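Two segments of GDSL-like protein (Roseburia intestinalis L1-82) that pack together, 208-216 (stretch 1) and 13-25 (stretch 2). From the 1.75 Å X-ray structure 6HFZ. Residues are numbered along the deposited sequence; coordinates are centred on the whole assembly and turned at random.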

# COMPACT_ATOMS: atom_id res chain seq x y z
N TYR A 208 -7.94 -2.57 21.47
CA TYR A 208 -9.09 -3.27 22.05
C TYR A 208 -9.06 -4.75 21.65
O TYR A 208 -9.18 -5.68 22.48
CB TYR A 208 -10.41 -2.65 21.58
CG TYR A 208 -11.60 -3.40 22.10
CD1 TYR A 208 -12.08 -3.10 23.36
CD2 TYR A 208 -12.23 -4.40 21.37
CE1 TYR A 208 -13.15 -3.78 23.89
CE2 TYR A 208 -13.32 -5.09 21.90
CZ TYR A 208 -13.76 -4.78 23.17
OH TYR A 208 -14.82 -5.40 23.77
N PHE A 209 -8.83 -5.00 20.35
CA PHE A 209 -8.82 -6.33 19.81
C PHE A 209 -7.57 -7.07 20.30
O PHE A 209 -7.68 -8.22 20.72
CB PHE A 209 -8.88 -6.30 18.27
CG PHE A 209 -8.75 -7.65 17.61
CD1 PHE A 209 -9.80 -8.54 17.65
CD2 PHE A 209 -7.57 -8.01 16.98
CE1 PHE A 209 -9.67 -9.80 17.08
CE2 PHE A 209 -7.46 -9.26 16.38
CZ PHE A 209 -8.52 -10.12 16.40
N LEU A 210 -6.39 -6.41 20.25
CA LEU A 210 -5.13 -7.09 20.63
C LEU A 210 -5.28 -7.53 22.10
O LEU A 210 -4.95 -8.64 22.47
CB LEU A 210 -3.92 -6.16 20.43
CG LEU A 210 -3.57 -5.89 18.97
CD1 LEU A 210 -2.35 -5.02 18.86
CD2 LEU A 210 -3.38 -7.20 18.23
N ASP A 211 -5.89 -6.67 22.92
CA ASP A 211 -6.07 -7.02 24.37
C ASP A 211 -7.01 -8.22 24.52
O ASP A 211 -6.80 -9.09 25.38
CB ASP A 211 -6.53 -5.78 25.16
CG ASP A 211 -5.37 -4.94 25.66
OD1 ASP A 211 -4.35 -5.52 26.09
OD2 ASP A 211 -5.48 -3.72 25.63
N LYS A 212 -8.09 -8.28 23.73
CA LYS A 212 -9.02 -9.37 23.77
C LYS A 212 -8.31 -10.68 23.38
O LYS A 212 -8.50 -11.74 24.00
CB LYS A 212 -10.24 -9.11 22.87
CG LYS A 212 -11.18 -10.30 22.77
CD LYS A 212 -12.21 -10.20 21.68
CE LYS A 212 -13.21 -9.12 21.98
NZ LYS A 212 -14.11 -9.52 23.08
N VAL A 213 -7.48 -10.61 22.33
CA VAL A 213 -6.74 -11.79 21.89
C VAL A 213 -5.80 -12.28 22.99
O VAL A 213 -5.62 -13.51 23.13
CB VAL A 213 -5.98 -11.53 20.58
CG1 VAL A 213 -5.05 -12.67 20.18
CG2 VAL A 213 -6.98 -11.23 19.48
N LYS A 214 -5.11 -11.35 23.65
CA LYS A 214 -4.09 -11.68 24.62
C LYS A 214 -4.71 -12.43 25.82
O LYS A 214 -4.08 -13.34 26.37
CB LYS A 214 -3.37 -10.45 25.14
CG LYS A 214 -2.52 -10.73 26.37
CD LYS A 214 -1.73 -9.56 26.87
CE LYS A 214 -0.72 -9.98 27.92
NZ LYS A 214 -1.34 -10.10 29.26
N THR A 215 -5.92 -12.04 26.21
CA THR A 215 -6.50 -12.53 27.47
C THR A 215 -7.47 -13.68 27.26
O THR A 215 -7.98 -14.23 28.23
CB THR A 215 -7.19 -11.39 28.21
OG1 THR A 215 -8.26 -10.94 27.38
CG2 THR A 215 -6.24 -10.26 28.54
N GLU A 216 -7.76 -14.04 26.01
CA GLU A 216 -8.66 -15.17 25.75
C GLU A 216 -8.09 -16.47 26.35
O GLU A 216 -6.94 -16.84 26.12
CB GLU A 216 -8.89 -15.33 24.25
CG GLU A 216 -10.23 -14.80 23.80
CD GLU A 216 -10.48 -15.07 22.33
OE1 GLU A 216 -9.75 -15.93 21.77
OE2 GLU A 216 -11.37 -14.42 21.76
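Stretch 2, residues 13-25: NRGCLYRLKKVMD

What fills the apolar centre of the contact? Val213, whose CA-to-CB bond points toward stretch 2, sits among Leu17, Leu20 and Met24, whose CA-to-CB bonds point toward stretch 1. Its CG2 lies 4.0 Å from CD2 of Leu17, its CG1 4.0 Å from CG of Leu20, and the same CG1 4.1 Å from SE of Met24, a selenomethionine. Leu17, Leu20 and Met24 recur at intervals of three and four residues, so helical winding brings them to one side.

How does the second backbone run across the first? Residues 13-17 form a loop or turn, with Gly15 at a positive phi; Leu17 then takes the N-cap position, and a helix runs from Tyr18 through Asp25 and beyond. Its axis crosses that of helix 208-215 at -78°, nearly perpendicular, with a closest approach of 10.1 Å. The backbones come near where CA of Lys214 and CA of Met24 are 7.0 Å apart.

What flanks Val213 along stretch 1? One turn earlier, Phe209 and Leu210 start sideways, but their ends come nearer to stretch 2. Phe209 CZ reaches Leu17 CD2 at 3.8 Å, and its CE2 lies 4.1 Å from Leu20 CD2. Leu210 CD2 meets Met24 CE at 4.0 Å. Met24 also packs close to the backbone: its SE is 3.6 Å from CA of Lys214.

Where does the contact turn polar? At Glu216, beyond the apolar cluster, OE1 accepts two weak hydrogen bonds, each part of a salt bridge: from Arg14 NH2 at 3.4 Å and from Lys21 NZ at 3.3 Å. One carboxylate oxygen thus links the loop before the helix to its first turn. The aliphatic part of Lys21 also lines the apolar group, with its CG 3.9 Å from Val213 CG1.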

# COMPACT_ATOMS: atom_id res chain seq x y z
N ASN A 13 -13.64 -9.25 11.42
CA ASN A 13 -13.42 -10.69 11.27
C ASN A 13 -12.53 -11.15 12.43
O ASN A 13 -11.46 -10.64 12.66
CB ASN A 13 -12.80 -11.07 9.91
CG ASN A 13 -13.00 -12.54 9.56
OD1 ASN A 13 -14.11 -13.06 9.70
ND2 ASN A 13 -11.96 -13.24 9.14
N ARG A 14 -12.98 -12.15 13.19
CA ARG A 14 -12.14 -12.64 14.27
C ARG A 14 -10.95 -13.40 13.67
O ARG A 14 -9.81 -13.29 14.15
CB ARG A 14 -12.97 -13.52 15.23
CG ARG A 14 -12.11 -14.34 16.19
CD ARG A 14 -12.86 -15.37 17.03
NE ARG A 14 -12.02 -15.96 18.07
CZ ARG A 14 -11.21 -17.00 17.89
NH1 ARG A 14 -11.00 -17.50 16.67
NH2 ARG A 14 -10.61 -17.54 18.93
N GLY A 15 -11.27 -14.21 12.67
CA GLY A 15 -10.28 -15.02 11.95
C GLY A 15 -9.67 -16.08 12.84
O GLY A 15 -10.16 -16.35 13.92
N CYS A 16 -8.57 -16.66 12.37
CA CYS A 16 -7.83 -17.66 13.14
C CYS A 16 -6.71 -16.94 13.87
O CYS A 16 -5.92 -16.19 13.23
CB CYS A 16 -7.29 -18.73 12.20
SG CYS A 16 -6.06 -19.82 12.97
N LEU A 17 -6.66 -17.07 15.21
CA LEU A 17 -5.67 -16.33 16.01
C LEU A 17 -4.40 -17.13 16.33
O LEU A 17 -3.58 -16.72 17.16
CB LEU A 17 -6.36 -15.89 17.31
CG LEU A 17 -7.66 -15.13 17.08
CD1 LEU A 17 -8.38 -14.94 18.41
CD2 LEU A 17 -7.39 -13.79 16.39
N TYR A 18 -4.22 -18.28 15.69
CA TYR A 18 -3.05 -19.11 15.92
C TYR A 18 -1.74 -18.30 15.86
O TYR A 18 -0.93 -18.34 16.80
CB TYR A 18 -3.06 -20.27 14.92
CG TYR A 18 -1.85 -21.17 15.02
CD1 TYR A 18 -1.66 -21.99 16.12
CD2 TYR A 18 -0.90 -21.19 14.02
CE1 TYR A 18 -0.56 -22.82 16.21
CE2 TYR A 18 0.21 -22.00 14.09
CZ TYR A 18 0.38 -22.83 15.18
OH TYR A 18 1.47 -23.64 15.24
N ARG A 19 -1.47 -17.64 14.73
CA ARG A 19 -0.18 -16.97 14.56
C ARG A 19 -0.03 -15.81 15.54
O ARG A 19 1.01 -15.58 16.15
CB ARG A 19 -0.04 -16.42 13.13
CG ARG A 19 0.23 -17.49 12.09
CD ARG A 19 0.57 -16.85 10.75
NE ARG A 19 0.67 -17.85 9.70
CZ ARG A 19 1.18 -17.61 8.50
NH1 ARG A 19 1.64 -16.41 8.21
NH2 ARG A 19 1.20 -18.58 7.59
N LEU A 20 -1.11 -15.03 15.69
CA LEU A 20 -1.06 -13.87 16.55
C LEU A 20 -0.80 -14.31 18.01
O LEU A 20 -0.00 -13.70 18.73
CB LEU A 20 -2.38 -13.13 16.37
CG LEU A 20 -2.54 -11.86 17.18
CD1 LEU A 20 -1.28 -10.98 17.13
CD2 LEU A 20 -3.75 -11.09 16.65
N LYS A 21 -1.40 -15.43 18.41
CA LYS A 21 -1.23 -15.89 19.78
C LYS A 21 0.19 -16.46 19.93
O LYS A 21 0.78 -16.30 20.98
CB LYS A 21 -2.31 -16.90 20.16
CG LYS A 21 -3.63 -16.27 20.61
CD LYS A 21 -4.76 -17.26 20.66
CE LYS A 21 -5.98 -16.77 21.41
NZ LYS A 21 -7.01 -17.83 21.51
N LYS A 22 0.73 -17.08 18.88
CA LYS A 22 2.12 -17.56 18.93
C LYS A 22 3.07 -16.37 19.11
O LYS A 22 4.03 -16.44 19.87
CB LYS A 22 2.47 -18.35 17.68
CG LYS A 22 2.15 -19.83 17.72
CD LYS A 22 2.83 -20.67 16.62
CE LYS A 22 4.23 -20.21 16.25
NZ LYS A 22 4.93 -21.15 15.34
N VAL A 23 2.80 -15.23 18.47
CA VAL A 23 3.66 -14.07 18.63
C VAL A 23 3.61 -13.56 20.07
O VAL A 23 4.65 -13.23 20.65
CB VAL A 23 3.30 -12.95 17.63
CG1 VAL A 23 4.09 -11.69 17.91
CG2 VAL A 23 3.51 -13.44 16.20
N MSE A 24 2.40 -13.47 20.63
CA MSE A 24 2.24 -13.03 22.00
C MSE A 24 3.02 -13.94 22.96
O MSE A 24 3.60 -13.44 23.92
CB MSE A 24 0.77 -12.92 22.38
CG MSE A 24 0.22 -11.81 21.51
SE MSE A 24 -1.66 -11.41 22.04
CE MSE A 24 -2.05 -9.97 20.72
N ASP A 25 3.03 -15.24 22.67
CA ASP A 25 3.71 -16.22 23.51
C ASP A 25 5.21 -16.01 23.43
O ASP A 25 5.89 -16.16 24.42
CB ASP A 25 3.37 -17.67 23.12
CG ASP A 25 2.00 -18.12 23.58
OD1 ASP A 25 1.49 -17.53 24.54
OD2 ASP A 25 1.45 -19.04 22.97